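Local coordinates for anti-sigma-factor antagonist (STAS) domain protein (PDB 3ZXN) that probably acts as the stressosome protein RsbS, a STAS-domain anti-sigma-factor antagonist in a system adapted in this bacterium to control secondary messenger signalling, at residues D12-I18 with K44-I50; A17-T21 with S51-V55. The protein carries 1 engineered substitution. The contacts are given in a common frame with arbitrary orientation. Where two conformers were deposited one is given. Residues are numbered along the deposited sequence.

Contact 1: D12-I18 with K44-I50; sequences DYWVVAI and KGLVIDI
Two strands joined through a helix pair in parallel when the chain makes a beta-alpha-beta crossover, and strands 13-17 and 45-49 of this STAS domain do so via helix 25-38. Their axes run 4.6 Å apart at 9°, with Trp14 level with Leu46 and Val16 with Ile48 (CA to CA 4.6 and 4.8 Å). Trp14 straddles its partner: its N donates to Gly45 O (2.9 Å) and its O accepts from Val47 N (2.9 Å). Val16 N donates likewise to Val47 O (2.9 Å), Val16 O accepts from Asp49 N (2.8 Å), and Ile18 N reaches Asp49 O at 2.8 Å. Trp14 CB lies 3.6 Å from Leu46 CD1, on the face that packs Trp14 and Val16 against helix 25-38. Tyr13, Val47 and Asp49 meet helix 107-118 on the other.

At the entrance Asp12, with positive phi (73°), accepts Lys44 N at its O (2.7 Å). Lys44 loses the most surface. Its CB lies 3.7 Å from the Tyr13 ring centroid, a CH-pi contact over the face, and one water joins Tyr13 OH (3.2 Å) to Lys44 O (3.0 Å). An ideal CB on Gly45 would crowd Tyr13 CD1 at 3.0 Å, so its bare backbone leaves the ring room. With Lys44 NZ 4.5 Å from Asp12 OD2, beyond a salt bridge, backbone bonding and ring packing, rather than charge pairing, secure this end.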
loop_
_atom_site.group_PDB
_atom_site.type_symbol
_atom_site.label_atom_id
_atom_site.label_comp_id
_atom_site.label_asym_id
_atom_site.label_seq_id
_atom_site.Cartn_x
_atom_site.Cartn_y
_atom_site.Cartn_z
ATOM N N ASP A 12 -15.651 -3.560 -0.573
ATOM C CA ASP A 12 -14.914 -4.054 -1.753
ATOM C C ASP A 12 -13.526 -3.451 -1.963
ATOM O O ASP A 12 -12.893 -3.710 -2.991
ATOM C CB ASP A 12 -15.722 -3.888 -3.043
ATOM C CG ASP A 12 -16.910 -4.823 -3.109
ATOM O OD1 ASP A 12 -16.801 -5.966 -2.610
ATOM O OD2 ASP A 12 -17.952 -4.406 -3.658
ATOM N N TYR A 13 -13.063 -2.647 -1.009
ATOM C CA TYR A 13 -11.692 -2.131 -1.034
ATOM C C TYR A 13 -10.807 -2.925 -0.079
ATOM O O TYR A 13 -11.192 -3.193 1.062
ATOM C CB TYR A 13 -11.658 -0.644 -0.663
ATOM C CG TYR A 13 -12.262 0.247 -1.720
ATOM C CD1 TYR A 13 -11.492 0.720 -2.767
ATOM C CD2 TYR A 13 -13.609 0.604 -1.677
ATOM C CE1 TYR A 13 -12.033 1.531 -3.745
ATOM C CE2 TYR A 13 -14.166 1.418 -2.658
ATOM C CZ TYR A 13 -13.367 1.875 -3.690
ATOM O OH TYR A 13 -13.888 2.683 -4.677
ATOM N N TRP A 14 -9.626 -3.316 -0.559
ATOM C CA TRP A 14 -8.637 -3.951 0.285
ATOM C C TRP A 14 -8.025 -2.871 1.145
ATOM O O TRP A 14 -7.705 -1.795 0.642
ATOM C CB TRP A 14 -7.516 -4.576 -0.587
ATOM C CG TRP A 14 -8.021 -5.607 -1.569
ATOM C CD1 TRP A 14 -8.170 -5.459 -2.928
ATOM C CD2 TRP A 14 -8.445 -6.935 -1.264
ATOM N NE1 TRP A 14 -8.656 -6.624 -3.484
ATOM C CE2 TRP A 14 -8.828 -7.547 -2.484
ATOM C CE3 TRP A 14 -8.523 -7.676 -0.080
ATOM C CZ2 TRP A 14 -9.288 -8.859 -2.549
ATOM C CZ3 TRP A 14 -8.988 -8.983 -0.148
ATOM C CH2 TRP A 14 -9.362 -9.559 -1.375
ATOM N N VAL A 15 -7.869 -3.162 2.437
ATOM C CA VAL A 15 -7.268 -2.238 3.389
ATOM C C VAL A 15 -6.210 -2.954 4.230
ATOM O O VAL A 15 -6.472 -4.017 4.815
ATOM C CB VAL A 15 -8.328 -1.628 4.368
ATOM C CG1 VAL A 15 -7.628 -0.849 5.452
ATOM C CG2 VAL A 15 -9.335 -0.756 3.621
ATOM N N VAL A 16 -5.013 -2.377 4.273
ATOM C CA VAL A 16 -3.886 -2.967 4.978
ATOM C C VAL A 16 -3.139 -1.889 5.758
ATOM O O VAL A 16 -2.886 -0.807 5.237
ATOM C CB VAL A 16 -2.861 -3.600 3.977
ATOM C CG1 VAL A 16 -1.600 -4.053 4.708
ATOM C CG2 VAL A 16 -3.494 -4.754 3.214
ATOM N N ALA A 17 -2.780 -2.183 7.003
ATOM C CA ALA A 17 -1.872 -1.307 7.734
ATOM C C ALA A 17 -0.634 -2.087 8.129
ATOM O O ALA A 17 -0.721 -3.116 8.793
ATOM C CB ALA A 17 -2.547 -0.697 8.970
ATOM N N ILE A 18 0.519 -1.588 7.714
ATOM C CA ILE A 18 1.782 -2.262 7.997
ATOM C C ILE A 18 2.374 -1.741 9.299
ATOM O O ILE A 18 2.629 -0.545 9.439
ATOM C CB ILE A 18 2.776 -2.071 6.850
ATOM C CG1 ILE A 18 2.253 -2.741 5.575
ATOM C CG2 ILE A 18 4.137 -2.662 7.215
ATOM C CD1 ILE A 18 3.072 -2.424 4.341
ATOM N N LYS A 44 -12.270 -3.210 -5.607
ATOM C CA LYS A 44 -12.351 -1.912 -6.267
ATOM C C LYS A 44 -11.055 -1.132 -6.123
ATOM O O LYS A 44 -10.851 -0.115 -6.789
ATOM C CB LYS A 44 -13.510 -1.073 -5.701
ATOM C CG LYS A 44 -14.898 -1.611 -6.038
ATOM C CD LYS A 44 -15.994 -0.730 -5.393
ATOM C CE LYS A 44 -17.385 -1.201 -5.788
ATOM N NZ LYS A 44 -18.441 -0.258 -5.304
ATOM N N GLY A 45 -10.182 -1.592 -5.235
ATOM C CA GLY A 45 -8.962 -0.845 -4.980
ATOM C C GLY A 45 -8.234 -1.319 -3.744
ATOM O O GLY A 45 -8.707 -2.198 -3.034
ATOM N N LEU A 46 -7.084 -0.706 -3.487
ATOM C CA LEU A 46 -6.202 -1.138 -2.434
ATOM C C LEU A 46 -5.639 0.084 -1.708
ATOM O O LEU A 46 -5.135 1.012 -2.337
ATOM C CB LEU A 46 -5.051 -1.979 -3.038
ATOM C CG LEU A 46 -3.855 -2.294 -2.144
ATOM C CD1 LEU A 46 -4.305 -3.078 -0.943
ATOM C CD2 LEU A 46 -2.780 -3.083 -2.919
ATOM N N VAL A 47 -5.739 0.071 -0.383
ATOM C CA VAL A 47 -5.150 1.118 0.458
ATOM C C VAL A 47 -4.149 0.488 1.406
ATOM O O VAL A 47 -4.477 -0.463 2.119
ATOM C CB VAL A 47 -6.206 1.840 1.341
ATOM C CG1 VAL A 47 -5.557 3.038 2.054
ATOM C CG2 VAL A 47 -7.405 2.268 0.517
ATOM N N ILE A 48 -2.922 1.002 1.414
ATOM C CA ILE A 48 -1.926 0.485 2.339
ATOM C C ILE A 48 -1.363 1.623 3.177
ATOM O O ILE A 48 -0.864 2.598 2.629
ATOM C CB ILE A 48 -0.744 -0.192 1.618
ATOM C CG1 ILE A 48 -1.223 -1.410 0.818
ATOM C CG2 ILE A 48 0.305 -0.586 2.651
ATOM C CD1 ILE A 48 -0.046 -2.143 0.055
ATOM N N ASP A 49 -1.434 1.487 4.499
ATOM C CA ASP A 49 -0.956 2.538 5.396
ATOM C C ASP A 49 0.349 2.121 6.053
ATOM O O ASP A 49 0.459 1.016 6.579
ATOM C CB ASP A 49 -1.994 2.876 6.478
ATOM C CG ASP A 49 -1.540 4.012 7.383
ATOM O OD1 ASP A 49 -0.761 3.753 8.326
ATOM O OD2 ASP A 49 -1.962 5.160 7.144
ATOM N N ILE A 50 1.316 3.028 6.056
ATOM C CA ILE A 50 2.614 2.744 6.664
ATOM C C ILE A 50 2.997 3.677 7.813
ATOM O O ILE A 50 4.171 3.769 8.161
ATOM C CB ILE A 50 3.736 2.755 5.588
ATOM C CG1 ILE A 50 3.791 4.118 4.875
ATOM C CG2 ILE A 50 3.476 1.653 4.592
ATOM C CD1 ILE A 50 5.058 4.333 3.990
HETATM O O HOH W 1 -12.106 2.590 -7.302
HETATM O O HOH W 2 0.711 1.624 9.831
#

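Contact 2: A17-T21 with S51-V55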
loop_
_atom_site.group_PDB
_atom_site.type_symbol
_atom_site.label_atom_id
_atom_site.label_comp_id
_atom_site.label_asym_id
_atom_site.label_seq_id
_atom_site.Cartn_x
_atom_site.Cartn_y
_atom_site.Cartn_z
ATOM N N ALA A 17 -2.780 -2.183 7.003
ATOM C CA ALA A 17 -1.872 -1.307 7.734
ATOM C C ALA A 17 -0.634 -2.087 8.129
ATOM O O ALA A 17 -0.721 -3.116 8.793
ATOM C CB ALA A 17 -2.547 -0.697 8.970
ATOM N N ILE A 18 0.519 -1.588 7.714
ATOM C CA ILE A 18 1.782 -2.262 7.997
ATOM C C ILE A 18 2.374 -1.741 9.299
ATOM O O ILE A 18 2.629 -0.545 9.439
ATOM C CB ILE A 18 2.776 -2.071 6.850
ATOM C CG1 ILE A 18 2.253 -2.741 5.575
ATOM C CG2 ILE A 18 4.137 -2.662 7.215
ATOM C CD1 ILE A 18 3.072 -2.424 4.341
ATOM N N GLU A 19 2.576 -2.642 10.259
ATOM C CA GLU A 19 3.129 -2.270 11.558
ATOM C C GLU A 19 4.611 -2.666 11.651
ATOM O O GLU A 19 5.139 -3.331 10.760
ATOM C CB GLU A 19 2.309 -2.908 12.685
ATOM C CG GLU A 19 0.800 -2.590 12.636
ATOM C CD GLU A 19 0.444 -1.201 13.189
ATOM O OE1 GLU A 19 1.128 -0.744 14.134
ATOM O OE2 GLU A 19 -0.521 -0.571 12.680
ATOM N N GLU A 20 5.286 -2.241 12.716
ATOM C CA GLU A 20 6.689 -2.610 12.917
ATOM C C GLU A 20 6.822 -4.128 13.033
ATOM O O GLU A 20 6.054 -4.768 13.752
ATOM C CB GLU A 20 7.243 -1.934 14.175
ATOM C CG GLU A 20 7.312 -0.410 14.115
ATOM C CD GLU A 20 8.440 0.094 13.228
ATOM O OE1 GLU A 20 8.935 -0.701 12.395
ATOM O OE2 GLU A 20 8.835 1.278 13.367
ATOM N N THR A 21 7.781 -4.712 12.318
ATOM C CA THR A 21 7.978 -6.165 12.377
ATOM C C THR A 21 9.355 -6.553 12.917
ATOM O O THR A 21 10.392 -6.108 12.410
ATOM C CB THR A 21 7.738 -6.860 11.016
ATOM O OG1 THR A 21 8.581 -6.283 10.008
ATOM C CG2 THR A 21 6.278 -6.729 10.608
ATOM N N SER A 51 2.007 4.342 8.415
ATOM C CA SER A 51 2.279 5.331 9.467
ATOM C C SER A 51 3.028 4.749 10.668
ATOM O O SER A 51 3.760 5.460 11.364
ATOM C CB SER A 51 0.986 6.014 9.929
ATOM O OG SER A 51 0.081 5.082 10.475
ATOM N N ALA A 52 2.846 3.454 10.904
ATOM C CA ALA A 52 3.488 2.774 12.033
ATOM C C ALA A 52 5.023 2.675 11.940
ATOM O O ALA A 52 5.703 2.561 12.969
ATOM C CB ALA A 52 2.874 1.397 12.228
ATOM N N LEU A 53 5.561 2.720 10.719
ATOM C CA LEU A 53 7.003 2.553 10.493
ATOM C C LEU A 53 7.825 3.806 10.803
ATOM O O LEU A 53 7.700 4.828 10.130
ATOM C CB LEU A 53 7.277 2.103 9.048
ATOM C CG LEU A 53 6.473 0.885 8.572
ATOM C CD1 LEU A 53 6.864 0.517 7.161
ATOM C CD2 LEU A 53 6.660 -0.303 9.497
ATOM N N GLU A 54 8.680 3.715 11.815
ATOM C CA GLU A 54 9.518 4.840 12.213
ATOM C C GLU A 54 10.485 5.192 11.087
ATOM O O GLU A 54 10.656 6.356 10.740
ATOM C CB GLU A 54 10.284 4.498 13.493
ATOM C CG GLU A 54 10.980 5.678 14.133
ATOM C CD GLU A 54 10.046 6.855 14.349
ATOM O OE1 GLU A 54 8.849 6.628 14.645
ATOM O OE2 GLU A 54 10.512 8.006 14.212
ATOM N N VAL A 55 11.112 4.164 10.526
ATOM C CA VAL A 55 11.960 4.305 9.355
ATOM C C VAL A 55 11.506 3.288 8.317
ATOM O O VAL A 55 10.963 2.237 8.664
ATOM C CB VAL A 55 13.461 4.074 9.694
ATOM C CG1 VAL A 55 13.697 2.655 10.194
ATOM C CG2 VAL A 55 14.330 4.357 8.489
HETATM O O HOH W 2 0.711 1.624 9.831
HETATM O O HOH W 3 11.079 1.195 11.746
#
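In an alpha/beta fold such as the STAS domain, parallel strands discharge into loops at their carboxyl ends, and here the loop after strand 13-17 meets the loop after strand 45-49. With the strands finished, side chains and water do the joining. Ser51 opens the second loop by turning its hydroxyl back to Asp49. Next comes Ala52, whose CB points at the first loop and sits 3.4 Å from both Ile18 O and Glu19 OE1; its N donates to a water that also donates to Ile18 O (3.0 and 2.9 Å), bridging the two backbones. Leu53 supplies the apolar part of the contact. Its CD2 lies 4.1 Å from Ile18 CG2 and 3.6 Å from Glu19 O; the leucine is buried, as is Ile18, among exposed Glu19, Glu20 and Glu54. At Glu54 the backbone takes over: its N donates to Glu20 OE2 at 2.9 Å, almost straight at 176°, while its own carboxylate turns to a salt bridge with Lys84. Glu20, with m rotamers at chi1 and chi2, curls its carboxylate toward the second loop. Val55 is tied in through solvent, its N donating to a water (3.2 Å) that donates to Glu20 OE2 (2.8 Å).

Overall arrangement
Contacts 1 and 2 follow one another along the same pair of chain segments, with centres about 14 Å apart. Contact 1 joins adjacent parallel strands, second and third of the five in the mixed sheet, with 7-10 antiparallel outside 13-17 and helix 25-38 between them along the chain; its centre lies about 6 Å from the centre of the chain. Contact 2, its centre about 12 Å from that point, continues past the strand ends into the loops that lead to helices 25-38 and 58-74. Ala17 and Ile18 belong to both, and a single water lies within both contacts. Neighbouring parallel strands thus hand over from regular backbone bonding to side-chain and solvent links, keeping the two loops side by side.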